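Local coordinates for Slr0280 protein (Synechocystis sp., PDB 5H3K) that is of unknown function but carries a phosphodiester glycosidase (NAGPA-type) domain, so it may hydrolyse a sugar-linked phosphodiester, at residues 284-289 against 566-571; 292-297 against 549-554. All blocks are in the same frame, centred on the assembly; numbering follows the deposited sequence.

Contact 1: 284-289 against 566-571; sequences RFVNIS and QQLGAV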
loop_
_atom_site.group_PDB
_atom_site.type_symbol
_atom_site.label_atom_id
_atom_site.label_comp_id
_atom_site.label_asym_id
_atom_site.label_seq_id
_atom_site.Cartn_x
_atom_site.Cartn_y
_atom_site.Cartn_z
ATOM N N ARG A 284 13.484 4.821 9.466
ATOM C CA ARG A 284 14.748 5.562 9.467
ATOM C C ARG A 284 14.500 7.047 9.309
ATOM O O ARG A 284 13.433 7.461 8.846
ATOM C CB ARG A 284 15.612 5.123 8.274
ATOM C CG ARG A 284 16.411 3.852 8.474
ATOM C CD ARG A 284 17.157 3.484 7.198
ATOM N NE ARG A 284 16.283 2.849 6.211
ATOM C CZ ARG A 284 16.721 2.256 5.110
ATOM N NH1 ARG A 284 15.865 1.696 4.266
ATOM N NH2 ARG A 284 18.024 2.226 4.866
ATOM N N PHE A 285 15.496 7.851 9.680
ATOM C CA PHE A 285 15.526 9.262 9.299
ATOM C C PHE A 285 16.540 9.430 8.178
ATOM O O PHE A 285 17.685 9.001 8.307
ATOM C CB PHE A 285 15.916 10.153 10.483
ATOM C CG PHE A 285 14.880 10.202 11.576
ATOM C CD1 PHE A 285 13.824 11.097 11.507
ATOM C CD2 PHE A 285 14.967 9.352 12.675
ATOM C CE1 PHE A 285 12.863 11.145 12.517
ATOM C CE2 PHE A 285 14.013 9.395 13.690
ATOM C CZ PHE A 285 12.957 10.293 13.605
ATOM N N VAL A 286 16.126 10.033 7.068
ATOM C CA VAL A 286 17.050 10.271 5.968
ATOM C C VAL A 286 17.346 11.766 5.858
ATOM O O VAL A 286 16.429 12.589 5.746
ATOM C CB VAL A 286 16.511 9.723 4.636
ATOM C CG1 VAL A 286 17.486 10.024 3.508
ATOM C CG2 VAL A 286 16.262 8.214 4.736
ATOM N N ASN A 287 18.630 12.114 5.912
ATOM C CA ASN A 287 19.047 13.507 5.836
ATOM C C ASN A 287 19.487 13.888 4.440
ATOM O O ASN A 287 20.353 13.231 3.862
ATOM C CB ASN A 287 20.199 13.770 6.808
ATOM C CG ASN A 287 19.822 13.487 8.244
ATOM O OD1 ASN A 287 18.840 14.020 8.753
ATOM N ND2 ASN A 287 20.600 12.630 8.905
ATOM N N ILE A 288 18.866 14.925 3.893
ATOM C CA ILE A 288 19.347 15.534 2.662
ATOM C C ILE A 288 19.538 17.018 2.921
ATOM O O ILE A 288 19.342 17.486 4.040
ATOM C CB ILE A 288 18.374 15.321 1.480
ATOM C CG1 ILE A 288 16.976 15.811 1.849
ATOM C CG2 ILE A 288 18.331 13.852 1.083
ATOM C CD1 ILE A 288 16.009 15.782 0.684
ATOM N N SER A 289 19.918 17.761 1.888
ATOM C CA SER A 289 20.099 19.199 2.025
ATOM C C SER A 289 18.823 19.872 2.539
ATOM O O SER A 289 18.874 20.716 3.440
ATOM C CB SER A 289 20.521 19.801 0.681
ATOM O OG SER A 289 20.716 21.194 0.808
ATOM N N GLN A 566 18.279 8.008 -3.494
ATOM C CA GLN A 566 19.714 7.832 -3.702
ATOM C C GLN A 566 20.412 7.530 -2.374
ATOM O O GLN A 566 21.246 6.627 -2.298
ATOM C CB GLN A 566 20.302 9.078 -4.365
ATOM C CG GLN A 566 21.774 8.981 -4.685
ATOM C CD GLN A 566 22.277 10.210 -5.417
ATOM O OE1 GLN A 566 22.006 11.346 -5.014
ATOM N NE2 GLN A 566 22.999 9.991 -6.508
ATOM N N GLN A 567 20.056 8.269 -1.328
ATOM C CA GLN A 567 20.565 8.013 0.027
ATOM C C GLN A 567 20.234 6.608 0.553
ATOM O O GLN A 567 20.989 6.027 1.338
ATOM C CB GLN A 567 20.021 9.066 0.995
ATOM C CG GLN A 567 20.835 10.339 1.034
ATOM C CD GLN A 567 22.208 10.096 1.636
ATOM O OE1 GLN A 567 22.331 9.786 2.824
ATOM N NE2 GLN A 567 23.242 10.205 0.813
ATOM N N LEU A 568 19.100 6.066 0.123
ATOM C CA LEU A 568 18.679 4.736 0.540
ATOM C C LEU A 568 19.376 3.630 -0.234
ATOM O O LEU A 568 19.202 2.449 0.069
ATOM C CB LEU A 568 17.168 4.585 0.374
ATOM C CG LEU A 568 16.340 5.416 1.341
ATOM C CD1 LEU A 568 14.860 5.354 0.959
ATOM C CD2 LEU A 568 16.558 4.904 2.749
ATOM N N GLY A 569 20.153 4.012 -1.241
ATOM C CA GLY A 569 20.936 3.055 -2.007
ATOM C C GLY A 569 20.265 2.609 -3.291
ATOM O O GLY A 569 20.629 1.582 -3.874
ATOM N N ALA A 570 19.284 3.375 -3.755
ATOM C CA ALA A 570 18.577 2.996 -4.976
ATOM C C ALA A 570 19.474 3.141 -6.203
ATOM O O ALA A 570 20.075 4.192 -6.404
ATOM C CB ALA A 570 17.317 3.833 -5.142
ATOM N N VAL A 571 19.563 2.097 -7.026
ATOM C CA VAL A 571 20.229 2.228 -8.329
ATOM C C VAL A 571 19.231 2.496 -9.456
ATOM O O VAL A 571 19.573 3.120 -10.452
ATOM C CB VAL A 571 21.105 1.003 -8.667
ATOM C CG1 VAL A 571 22.106 0.764 -7.558
ATOM C CG2 VAL A 571 20.264 -0.228 -8.865
HETATM O O HOH W 1 17.349 0.999 1.812
#
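A Schellman motif closes helix 558-567, and Gln567 and Leu568 at this end rest on strand 279-288 of the eight-stranded antiparallel sheet. Gly569 takes a positive phi (96°) and returns its N to Gln566 O at 3.0 Å. No direct hydrogen bond joins the two segments. Arg284 runs extended to CD and bends at chi3 (-78°), so its guanidinium lies across the tip of Leu568, whose CD2 sits over the centre of one face, 3.6 Å from Arg284 CZ. Water 1 lies in the guanidinium plane, at its edge; it accepts from Arg284 NH1 at 3.0 Å and donates to Leu568 O at 2.9 Å. The same NH1 also bonds Thr297 OG1 on the next strand; it is thus gripped by two acceptors, which should limit the rotation of the group. An alanine in place of Arg284 removes the guanidinium, and with it the cover over Leu568 CD2 and the bonds to water 1 and Thr297, and would probably loosen the seat of the helix end on the strand. Val286 places its two methyls on different partners: CG2 meets Leu568 CD2 at 3.9 Å, while CG1 passes Gln567 CB at 3.7 Å. Farther along the strand, Ile288 turns its end away from 566-571 and packs on Glu560, Gln563 and Ile564 of the same helix, while Val286 also touches Val295 of strand 291-300.

Contact 2: 292-297 against 549-554; sequences QFPVTT and NRVGGA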
loop_
_atom_site.group_PDB
_atom_site.type_symbol
_atom_site.label_atom_id
_atom_site.label_comp_id
_atom_site.label_asym_id
_atom_site.label_seq_id
_atom_site.Cartn_x
_atom_site.Cartn_y
_atom_site.Cartn_z
ATOM N N GLN A 292 15.434 16.675 7.279
ATOM C CA GLN A 292 15.483 15.306 7.795
ATOM C C GLN A 292 14.106 14.666 7.624
ATOM O O GLN A 292 13.110 15.189 8.130
ATOM C CB GLN A 292 15.874 15.314 9.276
ATOM C CG GLN A 292 15.889 13.931 9.923
ATOM C CD GLN A 292 16.502 13.918 11.315
ATOM O OE1 GLN A 292 15.831 14.206 12.309
ATOM N NE2 GLN A 292 17.784 13.570 11.392
ATOM N N PHE A 293 14.049 13.554 6.889
ATOM C CA PHE A 293 12.773 12.919 6.547
ATOM C C PHE A 293 12.635 11.563 7.205
ATOM O O PHE A 293 13.444 10.666 6.948
ATOM C CB PHE A 293 12.666 12.702 5.031
ATOM C CG PHE A 293 12.533 13.972 4.229
ATOM C CD1 PHE A 293 13.646 14.757 3.942
ATOM C CD2 PHE A 293 11.293 14.357 3.724
ATOM C CE1 PHE A 293 13.522 15.927 3.181
ATOM C CE2 PHE A 293 11.153 15.519 2.965
ATOM C CZ PHE A 293 12.270 16.313 2.692
ATOM N N PRO A 294 11.598 11.385 8.039
ATOM C CA PRO A 294 11.305 10.019 8.495
ATOM C C PRO A 294 10.826 9.199 7.296
ATOM O O PRO A 294 9.937 9.658 6.567
ATOM C CB PRO A 294 10.163 10.210 9.507
ATOM C CG PRO A 294 10.215 11.679 9.888
ATOM C CD PRO A 294 10.696 12.384 8.637
ATOM N N VAL A 295 11.426 8.029 7.073
ATOM C CA VAL A 295 11.073 7.179 5.937
ATOM C C VAL A 295 10.816 5.732 6.361
ATOM O O VAL A 295 11.577 5.149 7.146
ATOM C CB VAL A 295 12.179 7.209 4.844
ATOM C CG1 VAL A 295 11.887 6.211 3.740
ATOM C CG2 VAL A 295 12.314 8.609 4.246
ATOM N N THR A 296 9.731 5.150 5.853
ATOM C CA THR A 296 9.429 3.748 6.085
ATOM C C THR A 296 9.754 2.932 4.843
ATOM O O THR A 296 9.361 3.290 3.720
ATOM C CB THR A 296 7.939 3.536 6.391
ATOM O OG1 THR A 296 7.491 4.514 7.337
ATOM C CG2 THR A 296 7.716 2.143 6.952
ATOM N N THR A 297 10.488 1.838 5.028
ATOM C CA THR A 297 10.817 0.969 3.905
ATOM C C THR A 297 10.540 -0.487 4.224
ATOM O O THR A 297 10.612 -0.922 5.380
ATOM C CB THR A 297 12.291 1.090 3.478
ATOM O OG1 THR A 297 13.141 0.726 4.575
ATOM C CG2 THR A 297 12.620 2.507 3.025
ATOM N N ASN A 549 6.144 14.066 5.900
ATOM C CA ASN A 549 6.726 15.394 6.113
ATOM C C ASN A 549 8.112 15.298 6.708
ATOM O O ASN A 549 8.378 14.418 7.542
ATOM C CB ASN A 549 5.854 16.226 7.062
ATOM C CG ASN A 549 4.525 16.607 6.444
ATOM O OD1 ASN A 549 4.335 17.738 6.001
ATOM N ND2 ASN A 549 3.597 15.661 6.409
ATOM N N ARG A 550 8.997 16.198 6.294
ATOM C CA ARG A 550 10.295 16.310 6.946
ATOM C C ARG A 550 10.070 16.857 8.354
ATOM O O ARG A 550 9.030 17.476 8.642
ATOM C CB ARG A 550 11.243 17.211 6.147
ATOM C CG ARG A 550 10.994 18.716 6.323
ATOM C CD ARG A 550 11.599 19.516 5.176
ATOM N NE ARG A 550 10.851 19.332 3.926
ATOM C CZ ARG A 550 11.332 19.590 2.709
ATOM N NH1 ARG A 550 10.574 19.388 1.639
ATOM N NH2 ARG A 550 12.571 20.038 2.558
ATOM N N VAL A 551 11.021 16.599 9.246
ATOM C CA VAL A 551 10.916 17.122 10.605
ATOM C C VAL A 551 10.809 18.640 10.539
ATOM O O VAL A 551 11.703 19.312 10.023
ATOM C CB VAL A 551 12.109 16.683 11.487
ATOM C CG1 VAL A 551 12.017 17.321 12.878
ATOM C CG2 VAL A 551 12.149 15.161 11.601
ATOM N N GLY A 552 9.681 19.167 11.016
ATOM C CA GLY A 552 9.443 20.602 11.072
ATOM C C GLY A 552 9.201 21.292 9.740
ATOM O O GLY A 552 9.429 22.490 9.610
ATOM N N GLY A 553 8.738 20.544 8.740
ATOM C CA GLY A 553 8.559 21.107 7.418
ATOM C C GLY A 553 7.609 20.294 6.555
ATOM O O GLY A 553 6.854 19.465 7.064
ATOM N N ALA A 554 7.648 20.533 5.250
ATOM C CA ALA A 554 6.715 19.900 4.323
ATOM C C ALA A 554 7.197 18.537 3.812
ATOM O O ALA A 554 8.309 18.082 4.133
ATOM C CB ALA A 554 6.424 20.833 3.158
HETATM O O HOH W 2 14.118 18.786 8.738
#
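Arg550 holds CG in the crowded position between its backbone N and carbonyl carbon (chi1 79°) and bends at chi3, while Phe293 keeps CG anti to its carbonyl carbon; the two side chains therefore run side by side in the same direction. Arg550 CB stands over the centre of the Phe293 ring, 3.6 Å from the centroid, a CH-pi contact. Farther out, Phe293 CZ lies over the guanidinium face, 3.4 Å from Arg550 CZ, with the two planes 53° apart, inclined and not stacked. Arg550 NE donates to Ala554 O at 2.8 Å, and that oxygen also accepts from Arg550 N, which ties the loop back on itself around a type II turn from Arg550 to Gly553. Val551 N gives a nearly straight bond to Gln292 O (2.8 Å, 166°), and water 2 bridges Gln292 N and Val551 O. Pro294 CD makes a 3.3 Å van der Waals contact with the carbonyl oxygen Asn549 O. NH1 of Arg550 makes a salt bridge with Glu560 of helix 558-567, and NH2 a hydrogen bond to Gly290 O. Ile564 of that helix also packs on Phe293. This loop, leading from strand 542-547 to the helix, meets the start of strand 291-300.

How the contacts relate
Both contacts grip the hairpin of strands 279-288 and 291-300, one strand each, and contact 2 is nested within the chain loop that contact 1 closes. Backbone pairing joins them, with probable hydrogen bonds from Val295 N to Arg284 O and from Val286 N to Phe293 O, and Ile288 CD1 packs on Phe293 CE1 at 3.5 Å. Contact 1 is a surface contact in which aliphatic groups meet a charged guanidinium, with water as the only hydrogen-bonded link between the segments. Contact 2, partly buried, adds a direct backbone bond and fastens the loop leading into helix 558-567. Each sets an arginine guanidinium against a hydrocarbon group, a leucine methyl in one and a phenyl ring in the other.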